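Local coordinates for xylose isomerase domain protein TIM barrel (Planctomyces limnophilus, PDB 3TVA) that binds a magnesium ion in a xylose isomerase-like TIM barrel and may act as an isomerase, at residues A[11-16]-A[33-38]; A[124-129]-A[164-169]; A[208-213]-A[254-259]. One frame throughout, in Å; residues are numbered along the deposited sequence.

In the fold
Interactions 1 and 3 are buried and belong to one barrel sheet. Interaction 2 is a surface contact on the opposite side of the chain's centre from interaction 1. The centres of interactions 1 and 3 lie about 9 Å apart, and strand 256-258 joins them, because it also pairs with strand 13-18. Interaction 1 is largely apolar, with valines and prolines fitted together and one weak backbone bond. Interaction 3 adds short, straight backbone bonds and two metal ligands, closest to the middle of the fold. Interaction 2 ties a loop to helix 164-174 through a histidine, a serine–glutamate bond and a water.

Interaction 1 of 3, residues A[11-16]-A[33-38]; sequences WPIGVF and LKVPTV
Segment 11-16 lies beside segment 33-38, and the fit is mostly apolar. Val-35 is one bump, pointing at segment 11-16. Its CB sits 3.7 Å from Ile-13 O, and its two methyls reach along the edge of strand 13-16. Val-35 CG1 meets Val-15 CG1 at 4.2 Å, and CG2 of each valine comes just as near the other. The two side chains cross at about a right angle, so the methyls touch crosswise. Val-38 CG1 meets the same Val-15 CG2 at 4.0 Å, so this methyl touches both valines.

Gly-14 provides the hollow. A side chain there would clash with Thr-37 OG1, which stands 3.4 Å from Gly-14 CA. Thr-37 holds that hydroxyl in the crowded position between its backbone N and carbonyl carbon (chi1 68°). At the outer end the two proline rings meet, Pro-12 CB to Pro-36 CG at 3.9 Å. Pro-36 CD also presses on Ile-13 O at 3.2 Å. Backbone pairing is slight: Val-15 N gives a weak bond of 3.5 Å to Thr-37 O.

Lys-34 has positive phi and ends helix 27-32 in a Schellman motif. The contact joins the two strands of the beta-alpha-beta unit formed by strand 13-18, helix 27-32 and strand 37-41. Ala-30 of that helix touches Val-15, Val-35 and Val-38. Ile-13 turns to helix 266-287, against Leu-277 and Thr-281, while strand 256-258 pairs with Gly-14 on the other edge of strand 13-18.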
loop_
_atom_site.group_PDB
_atom_site.type_symbol
_atom_site.label_atom_id
_atom_site.label_comp_id
_atom_site.label_asym_id
_atom_site.label_seq_id
_atom_site.Cartn_x
_atom_site.Cartn_y
_atom_site.Cartn_z
ATOM N N TRP A 11 9.959 10.761 -9.100
ATOM C CA TRP A 11 8.559 10.396 -9.288
ATOM C C TRP A 11 8.291 9.523 -10.521
ATOM O O TRP A 11 7.390 9.830 -11.291
ATOM C CB TRP A 11 7.704 11.673 -9.362
ATOM C CG TRP A 11 7.516 12.358 -8.034
ATOM C CD1 TRP A 11 8.021 11.961 -6.823
ATOM C CD2 TRP A 11 6.753 13.544 -7.780
ATOM N NE1 TRP A 11 7.626 12.834 -5.836
ATOM C CE2 TRP A 11 6.838 13.807 -6.394
ATOM C CE3 TRP A 11 5.998 14.403 -8.588
ATOM C CZ2 TRP A 11 6.204 14.896 -5.800
ATOM C CZ3 TRP A 11 5.376 15.492 -7.999
ATOM C CH2 TRP A 11 5.487 15.732 -6.617
ATOM N N PRO A 12 9.059 8.428 -10.706
ATOM C CA PRO A 12 8.649 7.547 -11.809
ATOM C C PRO A 12 7.241 7.047 -11.513
ATOM O O PRO A 12 6.907 6.837 -10.352
ATOM C CB PRO A 12 9.651 6.387 -11.737
ATOM C CG PRO A 12 10.085 6.348 -10.286
ATOM C CD PRO A 12 10.097 7.813 -9.856
ATOM N N ILE A 13 6.401 6.952 -12.527
ATOM C CA ILE A 13 5.033 6.500 -12.309
ATOM C C ILE A 13 4.962 4.969 -12.260
ATOM O O ILE A 13 5.767 4.276 -12.884
ATOM C CB ILE A 13 4.051 7.163 -13.302
ATOM C CG1 ILE A 13 3.760 8.590 -12.823
ATOM C CG2 ILE A 13 2.735 6.402 -13.387
ATOM C CD1 ILE A 13 4.155 9.649 -13.773
ATOM N N GLY A 14 4.012 4.440 -11.501
ATOM C CA GLY A 14 3.886 3.007 -11.386
ATOM C C GLY A 14 2.429 2.652 -11.287
ATOM O O GLY A 14 1.567 3.532 -11.186
ATOM N N VAL A 15 2.141 1.363 -11.404
ATOM C CA VAL A 15 0.794 0.880 -11.164
ATOM C C VAL A 15 0.867 -0.305 -10.218
ATOM O O VAL A 15 1.888 -0.996 -10.131
ATOM C CB VAL A 15 0.047 0.486 -12.468
ATOM C CG1 VAL A 15 -0.031 1.684 -13.432
ATOM C CG2 VAL A 15 0.718 -0.708 -13.130
ATOM N N PHE A 16 -0.216 -0.518 -9.486
ATOM C CA PHE A 16 -0.275 -1.604 -8.536
ATOM C C PHE A 16 -0.774 -2.819 -9.317
ATOM O O PHE A 16 -1.830 -2.769 -9.930
ATOM C CB PHE A 16 -1.192 -1.233 -7.359
ATOM C CG PHE A 16 -1.201 -2.250 -6.266
ATOM C CD1 PHE A 16 -0.412 -2.080 -5.138
ATOM C CD2 PHE A 16 -1.991 -3.386 -6.367
ATOM C CE1 PHE A 16 -0.408 -3.027 -4.122
ATOM C CE2 PHE A 16 -1.995 -4.341 -5.349
ATOM C CZ PHE A 16 -1.204 -4.150 -4.224
ATOM N N LEU A 33 0.992 0.216 -20.905
ATOM C CA LEU A 33 1.037 1.617 -20.460
ATOM C C LEU A 33 2.464 2.178 -20.379
ATOM O O LEU A 33 2.656 3.383 -20.222
ATOM C CB LEU A 33 0.356 1.760 -19.099
ATOM C CG LEU A 33 -1.125 1.401 -19.069
ATOM C CD1 LEU A 33 -1.661 1.472 -17.631
ATOM C CD2 LEU A 33 -1.895 2.317 -20.008
ATOM N N LYS A 34 3.450 1.287 -20.464
ATOM C CA LYS A 34 4.864 1.658 -20.483
ATOM C C LYS A 34 5.385 2.292 -19.194
ATOM O O LYS A 34 6.374 3.027 -19.224
ATOM C CB LYS A 34 5.165 2.582 -21.677
ATOM C CG LYS A 34 4.887 1.958 -23.043
ATOM C CD LYS A 34 5.181 2.963 -24.152
ATOM C CE LYS A 34 5.162 2.314 -25.528
ATOM N NZ LYS A 34 3.812 1.800 -25.881
ATOM N N VAL A 35 4.746 1.993 -18.065
ATOM C CA VAL A 35 5.250 2.464 -16.777
ATOM C C VAL A 35 6.529 1.717 -16.409
ATOM O O VAL A 35 6.648 0.522 -16.670
ATOM C CB VAL A 35 4.190 2.356 -15.647
ATOM C CG1 VAL A 35 2.900 3.033 -16.088
ATOM C CG2 VAL A 35 3.930 0.905 -15.275
ATOM N N PRO A 36 7.522 2.443 -15.871
ATOM C CA PRO A 36 8.811 1.882 -15.444
ATOM C C PRO A 36 8.789 1.031 -14.155
ATOM O O PRO A 36 9.714 0.247 -13.945
ATOM C CB PRO A 36 9.681 3.132 -15.246
ATOM C CG PRO A 36 8.691 4.193 -14.809
ATOM C CD PRO A 36 7.446 3.899 -15.631
ATOM N N THR A 37 7.800 1.225 -13.285
ATOM C CA THR A 37 7.812 0.579 -11.969
ATOM C C THR A 37 6.436 0.048 -11.614
ATOM O O THR A 37 5.429 0.541 -12.116
ATOM C CB THR A 37 8.225 1.536 -10.797
ATOM O OG1 THR A 37 7.203 2.521 -10.598
ATOM C CG2 THR A 37 9.540 2.222 -11.066
ATOM N N VAL A 38 6.403 -0.964 -10.752
ATOM C CA VAL A 38 5.146 -1.459 -10.211
ATOM C C VAL A 38 5.315 -1.824 -8.739
ATOM O O VAL A 38 6.419 -2.103 -8.272
ATOM C CB VAL A 38 4.641 -2.731 -10.950
ATOM C CG1 VAL A 38 4.285 -2.436 -12.411
ATOM C CG2 VAL A 38 5.660 -3.870 -10.851
#

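Interaction 2 of 3, residues A[124-129]-A[164-169]; sequences GFVPES and ADHLLE
His-166 carries this contact. It reaches from helix 164-174 to the loop at 124-129. Its CG is anti to the backbone N (chi1 -167°), which sends the ring out toward the loop. NE2 donates a hydrogen bond of 3.0 Å to Val-126 O, bent to 141° at the hydrogen. The donor sits above the carbonyl plane of Val-126, not on a lone pair. Pro-127 O also lies at the ring edge, near its plane, 3.1 Å from His-166 NE2. Two carbonyl oxygens at this end of the imidazole would probably favour a proton on NE2. Val-126 CG1 packs against the same end of the ring, 3.8 Å from His-166 NE2.

One helical turn on, Glu-169 makes the second link. Its chain is extended, with CG anti to the backbone N, and carries the carboxylate out to Ser-129. Ser-129 OG donates to Glu-169 OE2 at 2.9 Å and meets it from above the carboxylate plane. Glu-169 OE1 takes a weak bond of 3.5 Å from His-166 ND1, which may help to hold the rotation of the ring. If that bond holds, the ring may be charged, which the carboxylate would favour. A water between the segments accepts from Ser-129 N at 2.9 Å and gives a weak bond to Glu-169 OE1.

Further out, Glu-162 OE1 accepts from Val-126 N, a second tie for this part of the loop. Ser-163 OG bonds to His-166 N at the start of the helix. Tyr-134 of helix 132-149 packs on Val-126 and Ser-129. The side chain of Val-126 is about 11 Å from that of Glu-158, a magnesium ligand. The arrangement links the loop after strand 118-121 to the helix after strand 154-158, two neighbouring beta-alpha units of the TIM barrel.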
loop_
_atom_site.group_PDB
_atom_site.type_symbol
_atom_site.label_atom_id
_atom_site.label_comp_id
_atom_site.label_asym_id
_atom_site.label_seq_id
_atom_site.Cartn_x
_atom_site.Cartn_y
_atom_site.Cartn_z
ATOM N N GLY A 124 -4.071 -4.011 9.938
ATOM C CA GLY A 124 -5.371 -4.163 10.582
ATOM C C GLY A 124 -5.652 -3.039 11.556
ATOM O O GLY A 124 -4.890 -2.064 11.612
ATOM N N PHE A 125 -6.703 -3.164 12.363
ATOM C CA PHE A 125 -7.108 -2.018 13.174
ATOM C C PHE A 125 -6.334 -2.066 14.480
ATOM O O PHE A 125 -6.643 -2.846 15.373
ATOM C CB PHE A 125 -8.617 -2.074 13.462
ATOM C CG PHE A 125 -9.479 -1.511 12.353
ATOM C CD1 PHE A 125 -10.500 -0.609 12.638
ATOM C CD2 PHE A 125 -9.270 -1.880 11.026
ATOM C CE1 PHE A 125 -11.299 -0.095 11.625
ATOM C CE2 PHE A 125 -10.051 -1.358 10.014
ATOM C CZ PHE A 125 -11.070 -0.468 10.312
ATOM N N VAL A 126 -5.361 -1.166 14.596
ATOM C CA VAL A 126 -4.414 -1.153 15.707
ATOM C C VAL A 126 -5.158 -0.779 16.988
ATOM O O VAL A 126 -5.814 0.256 17.043
ATOM C CB VAL A 126 -3.253 -0.151 15.462
ATOM C CG1 VAL A 126 -2.365 -0.010 16.719
ATOM C CG2 VAL A 126 -2.431 -0.569 14.251
ATOM N N PRO A 127 -5.086 -1.646 18.006
ATOM C CA PRO A 127 -5.747 -1.452 19.306
ATOM C C PRO A 127 -5.213 -0.221 20.036
ATOM O O PRO A 127 -4.106 0.225 19.735
ATOM C CB PRO A 127 -5.337 -2.698 20.097
ATOM C CG PRO A 127 -4.870 -3.679 19.092
ATOM C CD PRO A 127 -4.311 -2.893 17.958
ATOM N N GLU A 128 -5.993 0.311 20.974
ATOM C CA GLU A 128 -5.529 1.360 21.877
ATOM C C GLU A 128 -4.286 0.861 22.593
ATOM O O GLU A 128 -4.197 -0.319 22.922
ATOM C CB GLU A 128 -6.599 1.680 22.919
ATOM C CG GLU A 128 -7.723 2.587 22.450
ATOM C CD GLU A 128 -8.726 2.890 23.569
ATOM O OE1 GLU A 128 -8.312 2.936 24.754
ATOM O OE2 GLU A 128 -9.929 3.073 23.266
ATOM N N SER A 129 -3.325 1.752 22.827
ATOM C CA SER A 129 -2.057 1.378 23.457
ATOM C C SER A 129 -2.220 0.860 24.887
ATOM O O SER A 129 -1.364 0.137 25.395
ATOM C CB SER A 129 -1.095 2.560 23.442
ATOM O OG SER A 129 -1.710 3.705 24.006
ATOM N N ALA A 164 -3.555 9.651 12.362
ATOM C CA ALA A 164 -2.109 9.818 12.203
ATOM C C ALA A 164 -1.387 9.761 13.557
ATOM O O ALA A 164 -0.306 9.196 13.662
ATOM C CB ALA A 164 -1.784 11.134 11.461
ATOM N N ASP A 165 -1.997 10.330 14.595
ATOM C CA ASP A 165 -1.397 10.310 15.928
ATOM C C ASP A 165 -1.199 8.876 16.476
ATOM O O ASP A 165 -0.140 8.558 17.031
ATOM C CB ASP A 165 -2.236 11.142 16.914
ATOM C CG ASP A 165 -2.107 12.660 16.679
ATOM O OD1 ASP A 165 -1.119 13.113 16.052
ATOM O OD2 ASP A 165 -3.000 13.405 17.132
ATOM N N HIS A 166 -2.217 8.028 16.309
ATOM C CA HIS A 166 -2.201 6.642 16.794
ATOM C C HIS A 166 -1.142 5.849 16.028
ATOM O O HIS A 166 -0.385 5.074 16.607
ATOM C CB HIS A 166 -3.594 6.020 16.594
ATOM C CG HIS A 166 -3.823 4.724 17.321
ATOM N ND1 HIS A 166 -3.041 4.295 18.374
ATOM C CD2 HIS A 166 -4.769 3.769 17.146
ATOM C CE1 HIS A 166 -3.494 3.131 18.811
ATOM N NE2 HIS A 166 -4.536 2.788 18.078
ATOM N N LEU A 167 -1.089 6.061 14.717
ATOM C CA LEU A 167 -0.103 5.409 13.862
ATOM C C LEU A 167 1.332 5.795 14.251
ATOM O O LEU A 167 2.224 4.949 14.312
ATOM C CB LEU A 167 -0.349 5.775 12.399
ATOM C CG LEU A 167 0.676 5.235 11.392
ATOM C CD1 LEU A 167 0.725 3.712 11.399
ATOM C CD2 LEU A 167 0.352 5.748 9.995
ATOM N N LEU A 168 1.552 7.076 14.507
ATOM C CA LEU A 168 2.860 7.539 14.956
ATOM C C LEU A 168 3.251 6.872 16.283
ATOM O O LEU A 168 4.401 6.467 16.488
ATOM C CB LEU A 168 2.846 9.056 15.154
ATOM C CG LEU A 168 2.950 9.961 13.925
ATOM C CD1 LEU A 168 2.596 11.409 14.304
ATOM C CD2 LEU A 168 4.351 9.892 13.322
ATOM N N GLU A 169 2.287 6.788 17.191
ATOM C CA GLU A 169 2.502 6.152 18.471
ATOM C C GLU A 169 2.934 4.680 18.280
ATOM O O GLU A 169 3.860 4.203 18.943
ATOM C CB GLU A 169 1.218 6.230 19.302
ATOM C CG GLU A 169 1.403 5.775 20.738
ATOM C CD GLU A 169 0.091 5.630 21.504
ATOM O OE1 GLU A 169 -0.992 5.610 20.873
ATOM O OE2 GLU A 169 0.151 5.536 22.747
HETATM O O HOH W 1 -3.948 4.445 21.829
#

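Interaction 3 of 3, residues A[208-213]-A[254-259]; sequences RSIHCK and GPLTIE. With MG (magnesium ion), chain C; GOL (glycerol), chain E.
Metal binding joins His-211 and Glu-259. His-211 ND1 and Glu-259 OE1 each lie 2.5 Å from the magnesium ion, and Glu-158 and Asp-184 complete the protein ligands. The imidazole and carboxylate planes are 59° apart. Gln-39 bonds to His-211 NE2 and so orients the ring. Replacing His-211 with an alanine would remove one metal ligand and would probably weaken magnesium binding.

Lys-213 runs alongside Glu-259. Its aliphatic chain comes close, carbon CE 3.0 Å from Glu-259 OE1, while NZ has its polar partner in Asp-184. A glycerol, probably from the crystallisation liquor, donates from O2 to Glu-259 OE2 at 2.8 Å.

Backbone bonds set the parallel register. Cys-212 N donates to Thr-257 O at 2.7 Å, nearly straight at 165°, and Glu-259 N donates to Cys-212 O. Further back, a water bridges Ile-210 N, Pro-255 O and Thr-257 OG1.

Apolar contacts occupy the face of Ile-210 and Cys-212. Ile-210 CD1 meets Leu-256 CD2 at 3.6 Å, side by side, and Cys-212 SG rests on Leu-256 CB. This is the metal site of a xylose isomerase-like TIM barrel, with ligands on, or just past the ends of, neighbouring parallel strands.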
loop_
_atom_site.group_PDB
_atom_site.type_symbol
_atom_site.label_atom_id
_atom_site.label_comp_id
_atom_site.label_asym_id
_atom_site.label_seq_id
_atom_site.Cartn_x
_atom_site.Cartn_y
_atom_site.Cartn_z
ATOM N N ARG A 208 7.796 5.876 3.063
ATOM C CA ARG A 208 8.746 5.276 2.126
ATOM C C ARG A 208 8.222 4.960 0.721
ATOM O O ARG A 208 9.007 4.683 -0.182
ATOM C CB ARG A 208 9.310 3.985 2.736
ATOM C CG ARG A 208 9.808 4.125 4.158
ATOM C CD ARG A 208 11.319 4.380 4.257
ATOM N NE ARG A 208 11.749 4.076 5.618
ATOM C CZ ARG A 208 12.462 3.008 5.976
ATOM N NH1 ARG A 208 12.912 2.138 5.061
ATOM N NH2 ARG A 208 12.749 2.831 7.258
ATOM N N SER A 209 6.904 4.978 0.546
ATOM C CA SER A 209 6.293 4.683 -0.751
ATOM C C SER A 209 4.881 5.215 -0.703
ATOM O O SER A 209 4.373 5.502 0.374
ATOM C CB SER A 209 6.322 3.183 -1.103
ATOM O OG SER A 209 5.598 2.416 -0.155
ATOM N N ILE A 210 4.232 5.374 -1.845
ATOM C CA ILE A 210 2.886 5.941 -1.807
ATOM C C ILE A 210 1.969 5.314 -2.837
ATOM O O ILE A 210 2.426 4.752 -3.827
ATOM C CB ILE A 210 2.885 7.472 -2.060
ATOM C CG1 ILE A 210 3.311 7.765 -3.490
ATOM C CG2 ILE A 210 3.804 8.233 -1.062
ATOM C CD1 ILE A 210 2.376 8.696 -4.201
ATOM N N HIS A 211 0.667 5.428 -2.589
ATOM C CA HIS A 211 -0.332 5.116 -3.588
ATOM C C HIS A 211 -1.055 6.386 -4.014
ATOM O O HIS A 211 -1.359 7.255 -3.187
ATOM C CB HIS A 211 -1.301 4.056 -3.056
ATOM C CG HIS A 211 -0.679 2.699 -2.947
ATOM N ND1 HIS A 211 -1.241 1.667 -2.232
ATOM C CD2 HIS A 211 0.476 2.209 -3.463
ATOM C CE1 HIS A 211 -0.463 0.602 -2.297
ATOM N NE2 HIS A 211 0.586 0.901 -3.044
ATOM N N CYS A 212 -1.285 6.513 -5.316
ATOM C CA CYS A 212 -2.122 7.578 -5.822
ATOM C C CYS A 212 -3.478 6.981 -6.107
ATOM O O CYS A 212 -3.646 6.207 -7.052
ATOM C CB CYS A 212 -1.536 8.181 -7.100
ATOM S SG CYS A 212 -0.002 9.073 -6.763
ATOM N N LYS A 213 -4.440 7.354 -5.273
ATOM C CA LYS A 213 -5.796 6.837 -5.361
ATOM C C LYS A 213 -6.700 7.955 -4.849
ATOM O O LYS A 213 -6.253 8.805 -4.075
ATOM C CB LYS A 213 -5.945 5.574 -4.505
ATOM C CG LYS A 213 -7.237 4.820 -4.788
ATOM C CD LYS A 213 -7.801 4.142 -3.555
ATOM C CE LYS A 213 -6.999 2.971 -3.143
ATOM N NZ LYS A 213 -7.176 2.650 -1.683
ATOM N N GLY A 254 10.231 9.270 -4.542
ATOM C CA GLY A 254 10.096 7.902 -5.023
ATOM C C GLY A 254 8.952 7.722 -6.015
ATOM O O GLY A 254 8.361 8.701 -6.481
ATOM N N PRO A 255 8.616 6.462 -6.329
ATOM C CA PRO A 255 7.584 6.199 -7.339
ATOM C C PRO A 255 6.205 6.700 -6.925
ATOM O O PRO A 255 5.852 6.704 -5.735
ATOM C CB PRO A 255 7.571 4.663 -7.444
ATOM C CG PRO A 255 8.939 4.242 -6.996
ATOM C CD PRO A 255 9.312 5.231 -5.905
ATOM N N LEU A 256 5.422 7.118 -7.908
ATOM C CA LEU A 256 4.024 7.436 -7.663
ATOM C C LEU A 256 3.233 6.249 -8.177
ATOM O O LEU A 256 3.058 6.088 -9.386
ATOM C CB LEU A 256 3.632 8.692 -8.449
ATOM C CG LEU A 256 4.448 9.976 -8.206
ATOM C CD1 LEU A 256 4.015 11.101 -9.166
ATOM C CD2 LEU A 256 4.323 10.435 -6.751
ATOM N N THR A 257 2.699 5.445 -7.266
ATOM C CA THR A 257 2.083 4.203 -7.683
ATOM C C THR A 257 0.570 4.346 -7.721
ATOM O O THR A 257 -0.086 4.475 -6.683
ATOM C CB THR A 257 2.472 3.016 -6.773
ATOM O OG1 THR A 257 3.896 2.968 -6.618
ATOM C CG2 THR A 257 1.969 1.697 -7.381
ATOM N N ILE A 258 0.027 4.317 -8.929
ATOM C CA ILE A 258 -1.405 4.421 -9.129
ATOM C C ILE A 258 -2.094 3.134 -8.698
ATOM O O ILE A 258 -1.728 2.031 -9.120
ATOM C CB ILE A 258 -1.754 4.659 -10.612
ATOM C CG1 ILE A 258 -0.980 5.849 -11.170
ATOM C CG2 ILE A 258 -3.249 4.854 -10.779
ATOM C CD1 ILE A 258 -0.965 5.897 -12.707
ATOM N N GLU A 259 -3.107 3.278 -7.862
ATOM C CA GLU A 259 -3.917 2.146 -7.478
ATOM C C GLU A 259 -5.375 2.440 -7.790
ATOM O O GLU A 259 -5.903 3.454 -7.353
ATOM C CB GLU A 259 -3.766 1.854 -5.989
ATOM C CG GLU A 259 -4.529 0.599 -5.578
ATOM C CD GLU A 259 -4.345 0.292 -4.111
ATOM O OE1 GLU A 259 -4.580 1.206 -3.310
ATOM O OE2 GLU A 259 -3.944 -0.840 -3.769
HETATM MG MG MG C . -3.447 1.530 -1.150
HETATM C C1 GOL E . -3.713 -3.472 -0.688
HETATM O O1 GOL E . -4.453 -3.959 0.405
HETATM C C2 GOL E . -4.134 -2.040 -1.022
HETATM O O2 GOL E . -2.990 -1.223 -1.168
HETATM C C3 GOL E . -5.103 -1.438 -0.005
HETATM O O3 GOL E . -5.550 -0.160 -0.421
HETATM O O HOH W 2 5.231 4.247 -4.552
#